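BolA-like protein (Babesia bovis, PDB 3O2E) is of unknown function but, as a BolA-family protein, may bind a [2Fe-2S] cluster. Local coordinates at residues A[31-34]-A[40-43]; A[33-38]-A[76-81]; A[43-48]-A[52-57]; A[69-74]-A[96-101]. All coordinates share one frame; numbering follows the deposited sequence.

Contact 1. Residues A[31-34]-A[40-43]; sequences RLRS and FLKV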
loop_
_atom_site.group_PDB
_atom_site.type_symbol
_atom_site.label_atom_id
_atom_site.label_comp_id
_atom_site.label_asym_id
_atom_site.label_seq_id
_atom_site.Cartn_x
_atom_site.Cartn_y
_atom_site.Cartn_z
ATOM N N ARG A 31 -4.952 -2.903 -6.648
ATOM C CA ARG A 31 -5.497 -1.600 -6.315
ATOM C C ARG A 31 -4.397 -0.601 -6.245
ATOM O O ARG A 31 -4.517 0.485 -6.798
ATOM C CB ARG A 31 -6.191 -1.617 -4.955
ATOM C CG ARG A 31 -7.468 -2.380 -4.889
ATOM C CD ARG A 31 -8.599 -1.693 -5.577
ATOM N NE ARG A 31 -9.673 -2.657 -5.632
ATOM C CZ ARG A 31 -9.823 -3.555 -6.603
ATOM N NH1 ARG A 31 -9.001 -3.582 -7.656
ATOM N NH2 ARG A 31 -10.810 -4.438 -6.526
ATOM N N LEU A 32 -3.316 -0.953 -5.536
ATOM C CA LEU A 32 -2.175 -0.022 -5.394
ATOM C C LEU A 32 -1.551 0.278 -6.733
ATOM O O LEU A 32 -1.227 1.434 -7.019
ATOM C CB LEU A 32 -1.104 -0.564 -4.405
ATOM C CG LEU A 32 -1.511 -0.777 -2.957
ATOM C CD1 LEU A 32 -0.341 -1.303 -2.105
ATOM C CD2 LEU A 32 -1.986 0.495 -2.400
ATOM N N ARG A 33 -1.307 -0.764 -7.536
ATOM C CA ARG A 33 -0.746 -0.560 -8.890
ATOM C C ARG A 33 -1.647 0.287 -9.771
ATOM O O ARG A 33 -1.193 1.146 -10.518
ATOM C CB ARG A 33 -0.482 -1.896 -9.589
ATOM C CG ARG A 33 0.692 -2.569 -8.971
ATOM C CD ARG A 33 0.858 -4.013 -9.383
ATOM N NE ARG A 33 2.162 -4.419 -8.849
ATOM C CZ ARG A 33 2.515 -5.626 -8.408
ATOM N NH1 ARG A 33 1.657 -6.644 -8.434
ATOM N NH2 ARG A 33 3.780 -5.792 -7.948
ATOM N N SER A 34 -2.941 0.019 -9.720
ATOM C CA SER A 34 -3.877 0.764 -10.535
ATOM C C SER A 34 -3.855 2.274 -10.208
ATOM O O SER A 34 -3.788 3.096 -11.133
ATOM C CB SER A 34 -5.266 0.186 -10.385
ATOM O OG SER A 34 -6.187 1.028 -11.038
ATOM N N PHE A 40 8.203 0.624 -7.571
ATOM C CA PHE A 40 8.479 -0.538 -6.771
ATOM C C PHE A 40 7.372 -0.776 -5.723
ATOM O O PHE A 40 6.931 0.145 -5.070
ATOM C CB PHE A 40 9.868 -0.386 -6.133
ATOM C CG PHE A 40 10.284 -1.577 -5.350
ATOM C CD1 PHE A 40 10.862 -2.674 -5.987
ATOM C CD2 PHE A 40 10.031 -1.618 -3.976
ATOM C CE1 PHE A 40 11.224 -3.806 -5.253
ATOM C CE2 PHE A 40 10.383 -2.705 -3.231
ATOM C CZ PHE A 40 10.984 -3.830 -3.866
ATOM N N LEU A 41 6.924 -2.017 -5.586
ATOM C CA LEU A 41 5.911 -2.357 -4.599
ATOM C C LEU A 41 6.222 -3.711 -3.980
ATOM O O LEU A 41 6.481 -4.669 -4.712
ATOM C CB LEU A 41 4.531 -2.408 -5.260
ATOM C CG LEU A 41 3.345 -2.809 -4.384
ATOM C CD1 LEU A 41 3.164 -1.710 -3.255
ATOM C CD2 LEU A 41 2.083 -3.054 -5.211
ATOM N N LYS A 42 6.255 -3.780 -2.653
ATOM C CA LYS A 42 6.428 -5.047 -1.948
ATOM C C LYS A 42 5.298 -5.126 -0.933
ATOM O O LYS A 42 5.264 -4.351 0.021
ATOM C CB LYS A 42 7.823 -5.149 -1.250
ATOM N N VAL A 43 4.326 -5.990 -1.178
ATOM C CA VAL A 43 3.254 -6.215 -0.218
ATOM C C VAL A 43 3.518 -7.520 0.526
ATOM O O VAL A 43 3.705 -8.547 -0.096
ATOM C CB VAL A 43 1.874 -6.261 -0.912
ATOM C CG1 VAL A 43 0.743 -6.593 0.125
ATOM C CG2 VAL A 43 1.603 -4.959 -1.582
#

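Contact 2. Residues A[33-38]-A[76-81]; sequences RSMLSP and NSAIAA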
loop_
_atom_site.group_PDB
_atom_site.type_symbol
_atom_site.label_atom_id
_atom_site.label_comp_id
_atom_site.label_asym_id
_atom_site.label_seq_id
_atom_site.Cartn_x
_atom_site.Cartn_y
_atom_site.Cartn_z
ATOM N N ARG A 33 -1.307 -0.764 -7.536
ATOM C CA ARG A 33 -0.746 -0.560 -8.890
ATOM C C ARG A 33 -1.647 0.287 -9.771
ATOM O O ARG A 33 -1.193 1.146 -10.518
ATOM C CB ARG A 33 -0.482 -1.896 -9.589
ATOM C CG ARG A 33 0.692 -2.569 -8.971
ATOM C CD ARG A 33 0.858 -4.013 -9.383
ATOM N NE ARG A 33 2.162 -4.419 -8.849
ATOM C CZ ARG A 33 2.515 -5.626 -8.408
ATOM N NH1 ARG A 33 1.657 -6.644 -8.434
ATOM N NH2 ARG A 33 3.780 -5.792 -7.948
ATOM N N SER A 34 -2.941 0.019 -9.720
ATOM C CA SER A 34 -3.877 0.764 -10.535
ATOM C C SER A 34 -3.855 2.274 -10.208
ATOM O O SER A 34 -3.788 3.096 -11.133
ATOM C CB SER A 34 -5.266 0.186 -10.385
ATOM O OG SER A 34 -6.187 1.028 -11.038
ATOM N N MET A 35 -3.874 2.625 -8.909
ATOM C CA MET A 35 -3.944 4.045 -8.496
ATOM C C MET A 35 -2.587 4.762 -8.463
ATOM O O MET A 35 -2.487 5.933 -8.856
ATOM C CB MET A 35 -4.668 4.204 -7.160
ATOM C CG MET A 35 -4.907 5.687 -6.816
ATOM S SD MET A 35 -5.739 6.196 -5.322
ATOM C CE MET A 35 -7.491 6.142 -5.771
ATOM N N LEU A 36 -1.549 4.060 -8.009
ATOM C CA LEU A 36 -0.289 4.686 -7.672
ATOM C C LEU A 36 0.863 4.406 -8.629
ATOM O O LEU A 36 1.878 5.060 -8.518
ATOM C CB LEU A 36 0.110 4.315 -6.266
ATOM C CG LEU A 36 -0.956 4.516 -5.212
ATOM C CD1 LEU A 36 -0.480 3.808 -3.921
ATOM C CD2 LEU A 36 -1.242 5.977 -5.001
ATOM N N SER A 37 0.679 3.478 -9.582
ATOM C CA SER A 37 1.625 3.227 -10.639
ATOM C C SER A 37 3.050 3.233 -10.082
ATOM O O SER A 37 3.904 3.968 -10.570
ATOM C CB SER A 37 1.435 4.276 -11.727
ATOM O OG SER A 37 0.159 4.097 -12.324
ATOM N N PRO A 38 3.299 2.412 -9.044
ATOM C CA PRO A 38 4.606 2.478 -8.374
ATOM C C PRO A 38 5.749 1.982 -9.240
ATOM O O PRO A 38 5.545 1.170 -10.110
ATOM C CB PRO A 38 4.423 1.581 -7.132
ATOM C CG PRO A 38 3.414 0.523 -7.581
ATOM C CD PRO A 38 2.468 1.300 -8.532
ATOM N N ASN A 76 -4.671 4.739 1.255
ATOM C CA ASN A 76 -5.934 4.251 1.805
ATOM C C ASN A 76 -7.071 4.488 0.852
ATOM O O ASN A 76 -7.946 3.672 0.728
ATOM C CB ASN A 76 -6.242 4.940 3.095
ATOM C CG ASN A 76 -5.302 4.568 4.184
ATOM O OD1 ASN A 76 -4.721 3.479 4.202
ATOM N ND2 ASN A 76 -5.163 5.461 5.124
ATOM N N SER A 77 -7.029 5.593 0.116
ATOM C CA SER A 77 -8.045 5.824 -0.891
ATOM C C SER A 77 -8.033 4.797 -2.056
ATOM O O SER A 77 -9.063 4.528 -2.628
ATOM C CB SER A 77 -8.007 7.265 -1.380
ATOM O OG SER A 77 -7.350 7.319 -2.603
ATOM N N ALA A 78 -6.871 4.256 -2.401
ATOM C CA ALA A 78 -6.755 3.160 -3.373
ATOM C C ALA A 78 -7.484 1.887 -2.962
ATOM O O ALA A 78 -8.047 1.153 -3.801
ATOM C CB ALA A 78 -5.272 2.880 -3.629
ATOM N N ILE A 79 -7.517 1.633 -1.660
ATOM C CA ILE A 79 -8.093 0.402 -1.111
ATOM C C ILE A 79 -9.297 0.704 -0.236
ATOM O O ILE A 79 -9.613 -0.100 0.683
ATOM C CB ILE A 79 -7.054 -0.431 -0.296
ATOM C CG1 ILE A 79 -6.425 0.412 0.835
ATOM C CG2 ILE A 79 -5.899 -1.019 -1.173
ATOM C CD1 ILE A 79 -5.590 -0.410 1.842
ATOM N N ALA A 80 -10.005 1.812 -0.540
ATOM C CA ALA A 80 -11.160 2.270 0.258
ATOM C C ALA A 80 -12.236 1.227 0.341
ATOM O O ALA A 80 -12.760 1.009 1.400
ATOM C CB ALA A 80 -11.755 3.622 -0.276
ATOM N N ALA A 81 -12.527 0.548 -0.771
ATOM C CA ALA A 81 -13.588 -0.449 -0.845
ATOM C C ALA A 81 -13.300 -1.665 0.009
ATOM O O ALA A 81 -14.200 -2.263 0.572
ATOM C CB ALA A 81 -13.786 -0.870 -2.296
#

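Contact 3. Residues A[43-48]-A[52-57]; sequences VTDNSG and AAFNAY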
loop_
_atom_site.group_PDB
_atom_site.type_symbol
_atom_site.label_atom_id
_atom_site.label_comp_id
_atom_site.label_asym_id
_atom_site.label_seq_id
_atom_site.Cartn_x
_atom_site.Cartn_y
_atom_site.Cartn_z
ATOM N N VAL A 43 4.326 -5.990 -1.178
ATOM C CA VAL A 43 3.254 -6.215 -0.218
ATOM C C VAL A 43 3.518 -7.520 0.526
ATOM O O VAL A 43 3.705 -8.547 -0.096
ATOM C CB VAL A 43 1.874 -6.261 -0.912
ATOM C CG1 VAL A 43 0.743 -6.593 0.125
ATOM C CG2 VAL A 43 1.603 -4.959 -1.582
ATOM N N THR A 44 3.529 -7.433 1.862
ATOM C CA THR A 44 3.641 -8.567 2.796
ATOM C C THR A 44 2.256 -8.928 3.265
ATOM O O THR A 44 1.499 -8.067 3.747
ATOM C CB THR A 44 4.492 -8.216 4.035
ATOM O OG1 THR A 44 5.798 -7.838 3.622
ATOM C CG2 THR A 44 4.670 -9.387 5.020
ATOM N N ASP A 45 1.928 -10.216 3.121
ATOM C CA ASP A 45 0.700 -10.759 3.635
ATOM C C ASP A 45 0.895 -11.088 5.116
ATOM O O ASP A 45 1.609 -12.014 5.508
ATOM C CB ASP A 45 0.290 -12.003 2.838
ATOM C CG ASP A 45 -1.145 -12.469 3.145
ATOM O OD1 ASP A 45 -1.734 -12.045 4.155
ATOM O OD2 ASP A 45 -1.685 -13.271 2.364
ATOM N N ASN A 46 0.260 -10.287 5.928
ATOM C CA ASN A 46 0.326 -10.384 7.352
ATOM C C ASN A 46 -1.012 -10.883 7.951
ATOM O O ASN A 46 -1.282 -10.727 9.145
ATOM C CB ASN A 46 0.761 -9.001 7.807
ATOM C CG ASN A 46 0.986 -8.888 9.286
ATOM O OD1 ASN A 46 1.631 -9.728 9.933
ATOM N ND2 ASN A 46 0.466 -7.787 9.838
ATOM N N SER A 47 -1.803 -11.582 7.139
ATOM C CA SER A 47 -3.122 -12.055 7.550
ATOM C C SER A 47 -2.987 -13.055 8.681
ATOM O O SER A 47 -2.100 -13.849 8.666
ATOM C CB SER A 47 -3.839 -12.690 6.365
ATOM O OG SER A 47 -3.967 -11.744 5.302
ATOM N N GLY A 48 -3.919 -13.031 9.623
ATOM C CA GLY A 48 -3.873 -13.840 10.835
ATOM C C GLY A 48 -5.250 -14.085 11.415
ATOM O O GLY A 48 -6.248 -14.087 10.678
ATOM N N ALA A 52 -7.640 -10.394 7.314
ATOM C CA ALA A 52 -6.663 -9.918 6.333
ATOM C C ALA A 52 -5.834 -8.773 6.888
ATOM O O ALA A 52 -6.367 -7.938 7.561
ATOM C CB ALA A 52 -7.362 -9.525 4.954
ATOM N N ALA A 53 -4.524 -8.749 6.623
ATOM C CA ALA A 53 -3.691 -7.659 7.085
ATOM C C ALA A 53 -2.491 -7.634 6.192
ATOM O O ALA A 53 -2.067 -8.649 5.712
ATOM C CB ALA A 53 -3.287 -7.817 8.485
ATOM N N PHE A 54 -1.968 -6.443 5.935
ATOM C CA PHE A 54 -0.871 -6.300 4.988
ATOM C C PHE A 54 0.069 -5.203 5.431
ATOM O O PHE A 54 -0.321 -4.290 6.154
ATOM C CB PHE A 54 -1.407 -5.985 3.567
ATOM C CG PHE A 54 -2.455 -6.939 3.090
ATOM C CD1 PHE A 54 -2.098 -8.155 2.524
ATOM C CD2 PHE A 54 -3.781 -6.679 3.290
ATOM C CE1 PHE A 54 -3.059 -9.059 2.140
ATOM C CE2 PHE A 54 -4.726 -7.562 2.908
ATOM C CZ PHE A 54 -4.375 -8.767 2.330
ATOM N N ASN A 55 1.287 -5.281 4.937
ATOM C CA ASN A 55 2.258 -4.211 5.084
ATOM C C ASN A 55 2.652 -3.847 3.639
ATOM O O ASN A 55 2.921 -4.741 2.874
ATOM C CB ASN A 55 3.482 -4.682 5.882
ATOM C CG ASN A 55 3.119 -5.539 7.126
ATOM O OD1 ASN A 55 3.525 -6.713 7.223
ATOM N ND2 ASN A 55 2.377 -4.964 8.063
ATOM N N ALA A 56 2.708 -2.562 3.288
ATOM C CA ALA A 56 2.983 -2.184 1.911
ATOM C C ALA A 56 4.181 -1.253 1.854
ATOM O O ALA A 56 4.142 -0.195 2.445
ATOM C CB ALA A 56 1.748 -1.539 1.282
ATOM N N TYR A 57 5.263 -1.689 1.195
ATOM C CA TYR A 57 6.404 -0.838 0.845
ATOM C C TYR A 57 6.193 -0.310 -0.579
ATOM O O TYR A 57 6.165 -1.074 -1.528
ATOM C CB TYR A 57 7.710 -1.602 0.971
ATOM C CG TYR A 57 8.944 -0.745 0.850
ATOM C CD1 TYR A 57 9.521 -0.144 1.974
ATOM C CD2 TYR A 57 9.543 -0.532 -0.376
ATOM C CE1 TYR A 57 10.638 0.665 1.856
ATOM C CE2 TYR A 57 10.669 0.252 -0.496
ATOM C CZ TYR A 57 11.208 0.846 0.612
ATOM O OH TYR A 57 12.347 1.602 0.474
HETATM O O HOH W 1 6.368 -5.187 2.774
#

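Contact 4. Residues A[69-74]-A[96-101]; sequences LDRQRL and PGEWEA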
loop_
_atom_site.group_PDB
_atom_site.type_symbol
_atom_site.label_atom_id
_atom_site.label_comp_id
_atom_site.label_asym_id
_atom_site.label_seq_id
_atom_site.Cartn_x
_atom_site.Cartn_y
_atom_site.Cartn_z
ATOM N N LEU A 69 1.342 12.132 5.947
ATOM C CA LEU A 69 -0.087 11.877 6.179
ATOM C C LEU A 69 -0.885 11.943 4.872
ATOM O O LEU A 69 -1.771 11.135 4.655
ATOM C CB LEU A 69 -0.715 12.818 7.207
ATOM C CG LEU A 69 -1.998 12.270 7.899
ATOM C CD1 LEU A 69 -1.825 10.900 8.541
ATOM C CD2 LEU A 69 -2.442 13.251 8.949
ATOM N N ASP A 70 -0.545 12.879 3.994
ATOM C CA ASP A 70 -1.212 12.943 2.704
ATOM C C ASP A 70 -0.883 11.749 1.782
ATOM O O ASP A 70 -1.721 11.312 0.960
ATOM C CB ASP A 70 -0.910 14.273 2.031
ATOM C CG ASP A 70 -1.864 15.379 2.477
ATOM O OD1 ASP A 70 -2.962 15.058 2.981
ATOM O OD2 ASP A 70 -1.515 16.558 2.273
ATOM N N ARG A 71 0.327 11.207 1.910
ATOM C CA ARG A 71 0.686 9.932 1.247
ATOM C C ARG A 71 -0.170 8.761 1.743
ATOM O O ARG A 71 -0.712 7.983 0.954
ATOM C CB ARG A 71 2.162 9.633 1.473
ATOM C CG ARG A 71 3.069 10.656 0.809
ATOM C CD ARG A 71 4.537 10.350 1.068
ATOM N NE ARG A 71 5.339 11.471 0.601
ATOM C CZ ARG A 71 6.626 11.404 0.308
ATOM N NH1 ARG A 71 7.265 10.266 0.424
ATOM N NH2 ARG A 71 7.253 12.476 -0.151
ATOM N N GLN A 72 -0.292 8.637 3.059
ATOM C CA GLN A 72 -1.113 7.589 3.657
ATOM C C GLN A 72 -2.544 7.681 3.223
ATOM O O GLN A 72 -3.153 6.681 2.843
ATOM C CB GLN A 72 -1.033 7.637 5.157
ATOM C CG GLN A 72 0.323 7.247 5.689
ATOM C CD GLN A 72 0.364 7.341 7.212
ATOM O OE1 GLN A 72 -0.561 6.908 7.906
ATOM N NE2 GLN A 72 1.418 7.947 7.730
ATOM N N ARG A 73 -3.072 8.895 3.196
ATOM C CA ARG A 73 -4.404 9.088 2.637
ATOM C C ARG A 73 -4.589 8.583 1.221
ATOM O O ARG A 73 -5.606 7.957 0.880
ATOM C CB ARG A 73 -4.773 10.554 2.744
ATOM C CG ARG A 73 -4.999 10.931 4.155
ATOM C CD ARG A 73 -4.923 12.392 4.348
ATOM N NE ARG A 73 -5.533 12.750 5.596
ATOM C CZ ARG A 73 -5.346 13.879 6.250
ATOM N NH1 ARG A 73 -4.505 14.795 5.806
ATOM N NH2 ARG A 73 -6.007 14.088 7.377
ATOM N N LEU A 74 -3.607 8.851 0.376
ATOM C CA LEU A 74 -3.681 8.413 -0.997
ATOM C C LEU A 74 -3.699 6.884 -1.107
ATOM O O LEU A 74 -4.407 6.323 -1.909
ATOM C CB LEU A 74 -2.492 9.004 -1.749
ATOM C CG LEU A 74 -2.457 9.025 -3.266
ATOM C CD1 LEU A 74 -3.608 9.813 -3.839
ATOM C CD2 LEU A 74 -1.124 9.627 -3.696
ATOM N N PRO A 96 10.232 8.051 -5.878
ATOM C CA PRO A 96 11.378 7.356 -6.473
ATOM C C PRO A 96 12.684 8.093 -6.192
ATOM O O PRO A 96 13.697 7.425 -6.053
ATOM C CB PRO A 96 11.058 7.296 -7.972
ATOM C CG PRO A 96 9.851 8.053 -8.182
ATOM C CD PRO A 96 9.226 8.433 -6.878
ATOM N N GLY A 97 12.621 9.434 -6.040
ATOM C CA GLY A 97 13.746 10.232 -5.588
ATOM C C GLY A 97 14.283 9.949 -4.195
ATOM O O GLY A 97 15.512 9.896 -3.980
ATOM N N GLU A 98 13.369 9.808 -3.239
ATOM C CA GLU A 98 13.722 9.444 -1.889
ATOM C C GLU A 98 14.250 8.020 -1.821
ATOM O O GLU A 98 15.162 7.740 -1.070
ATOM C CB GLU A 98 12.508 9.574 -0.989
ATOM C CG GLU A 98 12.045 11.020 -0.761
ATOM C CD GLU A 98 10.602 11.112 -0.330
ATOM O OE1 GLU A 98 9.996 10.051 -0.089
ATOM O OE2 GLU A 98 10.044 12.251 -0.276
ATOM N N TRP A 99 13.638 7.111 -2.585
ATOM C CA TRP A 99 14.070 5.704 -2.661
ATOM C C TRP A 99 15.503 5.596 -3.122
ATOM O O TRP A 99 16.309 4.883 -2.523
ATOM C CB TRP A 99 13.164 4.935 -3.631
ATOM C CG TRP A 99 13.340 3.464 -3.693
ATOM C CD1 TRP A 99 13.259 2.577 -2.657
ATOM C CD2 TRP A 99 13.482 2.692 -4.861
ATOM N NE1 TRP A 99 13.389 1.310 -3.107
ATOM C CE2 TRP A 99 13.536 1.346 -4.465
ATOM C CE3 TRP A 99 13.568 3.005 -6.219
ATOM C CZ2 TRP A 99 13.668 0.309 -5.372
ATOM C CZ3 TRP A 99 13.710 1.980 -7.118
ATOM C CH2 TRP A 99 13.766 0.640 -6.690
ATOM N N GLU A 100 15.808 6.277 -4.206
ATOM C CA GLU A 100 17.185 6.312 -4.696
ATOM C C GLU A 100 18.128 6.928 -3.621
ATOM O O GLU A 100 19.195 6.371 -3.328
ATOM C CB GLU A 100 17.226 7.017 -6.046
ATOM N N ALA A 101 17.706 7.990 -2.946
ATOM C CA ALA A 101 18.543 8.587 -1.875
ATOM C C ALA A 101 18.712 7.775 -0.552
ATOM O O ALA A 101 19.643 8.013 0.215
ATOM C CB ALA A 101 18.053 10.037 -1.571
#

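Contact 1. Residues A[31-34]-A[40-43]
The guanidinium of Arg33 meets Leu41 with one of its faces: methyl CD2 of Leu41 lies over it, 3.9 Å from Arg33 NE. The same methyl is 4.0 Å from Arg33 CG; the arginine chain runs extended from CG to NE and crosses the leucine obliquely. At the far end, Arg33 NH1 keeps a long, weak ion pair with Glu29, one turn back on the helix. The second branch of Leu41 serves Leu32. The two side chains cross at about a right angle and touch methyl to methyl, Leu41 CD1 to Leu32 CD1, at 3.7 Å. CG of Leu41 stands anti to the backbone N (chi1 178°); from the fork beyond it CD1 goes to Leu32, while CD2 lies mainly against Arg33 and grazes Leu32 CB. Helix 25-36 lies across one face of the BolA sheet and leans on strand 40-45, the strand that follows it directly in the chain. Further along the strand, Val43 CG2 comes to 4.2 Å from Leu32 CD1, a looser contact, and Val43 also packs against Val28 and Glu29. Leu32 is buried and reaches past this strand to Ala56 on strand 52-59.

Contact 2. Residues A[33-38]-A[76-81]
The side chain of Met35 carries nearly all of the contact, its CB, SD and CE lying against Ser77 and Ala78 in the last turn of helix 68-78. Met35 SD is 3.4 Å from Ser77 OG and 3.7 Å from Ala78 N. The terminal CE of Met35 is also 3.4 Å from Ser77 OG. Nearer the root of the side chain, Met35 CB meets Ala78 CB at 3.8 Å, and SD touches that same methyl. CG of Met35 is anti to the backbone N (chi1 -173°), which sends the chain straight across to the other helix; a bend at the last torsion (chi3 -86°) then lays CE beside the hydroxyl. The small Ala78 is consistent with the close approach of the backbones, 5.9 Å between the CA atoms of Met35 and Ala78. Helices 25-36 and 68-78, the two that cover the same face of the BolA sheet, meet here near their C-terminal ends. The hydroxyl that SD and CE touch is itself held, since Ser77 OG is hydrogen-bonded to Leu74 O within its helix. Beside Met35, the buried Leu36 packs on Leu74 and Val75, extending the helix-to-helix seam. Both helices stop here: Ser37 leaves the helical conformation with positive phi, though its N still bonds to Arg33 O at 3.1 Å, and Ile79 leaves it just after Ala78. At the end of the first helix Leu36 O accepts a hydrogen bond from Ser60 OG, and Ile79 packs on Ile86 and Phe89 of strand 86-94.

Contact 3. Residues A[43-48]-A[52-57]
Thr44 and Asn55 form the hydrogen-bonded pair of this antiparallel ladder: Thr44 N donates to Asn55 O at 2.9 Å, and Asn55 N to Thr44 O at 3.0 Å. Two residues on, Asn46 N reaches Ala53 O at 2.9 Å, but from 38° above the carbonyl plane, as the chain leaves the strand. CA-H groups add to the ladder, Val43 CA lying 3.4 Å from Asn55 O. With CG anti to the backbone N (chi1 -168°), Asp45 brings OD1 to Ser47, which grips it twice. The backbone N of Ser47 approaches Asp45 OD1 at 3.0 Å on the anti side, closing an Asx turn, while Ser47 OG meets the syn lone pair of the same oxygen in a bond modelled doubtfully short. Ser47 OG in turn accepts a weak bond from Ala53 N across the turn. Asn55 gives its ND2 to Thr90 on the next strand; its OD1 lies 3.6 Å from Thr44 CG2. A water bonds to Thr44 OG1, with a weak link to Asn55 O. On the face that carries Val43, Phe54 and Ala56, Val43 CG1 comes obliquely to Phe54 CD1 at 4.0 Å. Two polar atoms border this ring, Thr44 O at its edge and Asp45 OD1 3.8 Å from Phe54 CE1. Helix 25-36 covers that face, through Lys25 and Val28 on Phe54. Together these contacts make the beta hairpin of the BolA fold, whose strand 52-59 pairs with strand 86-94 beside Ile86 and His87 of the magnesium site.

Contact 4. Residues A[69-74]-A[96-101]
Arg71 and Glu98 reach toward each other from opposite directions and meet end-on in a two-pronged salt bridge. Arg71 NH1 bonds to Glu98 OE1 at 2.8 Å with an N-H...O angle of 176°, and Arg71 NH2 to Glu98 OE2, also at 2.8 Å. Both oxygens use their syn lone pairs, and the two flat groups are nearly coplanar, 10° apart. Both side chains are extended, which lets the groups meet although the CA atoms of Arg71 and Glu98 are 13.4 Å apart. On the buried side the guanidinium is held further: NE bonds to Lys66 O and NH1 to Cys93 O, which probably fixes its rotation. Apart from this bridge nothing joins the two segments, and the helices themselves do not pack. Within helix 68-78 the exposed Arg73 makes a longer bridge, Arg73 NH1 to Asp70 OD1 at 3.2 Å, from above the carboxylate plane. Arg71 rests on Phe63, in the loop before its helix, and on Thr95, just before helix 96-101. Pro96 and Trp99 seat helix 96-101 on strand 52-59, and the salt bridge, with the bond to Cys93, ties helix 68-78 to the end of strand 86-94 and the helix after it.

Contacts 1 and 2 both start from helix 25-36, share Arg33 and Ser34, and have centres about 8 Å apart; contact 1 turns the helix toward the sheet, contact 2 toward helix 68-78. Contact 3 continues strand 40-45 from contact 1 through Val43, and along the chain it is nested inside the loop that contact 2 closes. Contact 4 crosses contact 2 in chain order, shares helix 68-78 with it, and has its centre about 19 Å from that of contact 3, on the opposite side of the chain's centre. Phe40 and Tyr57, on Trp99, join contacts 1 and 3 to contact 4. The hairpin, the two helices and the C-terminal helix are thus linked within the BolA fold.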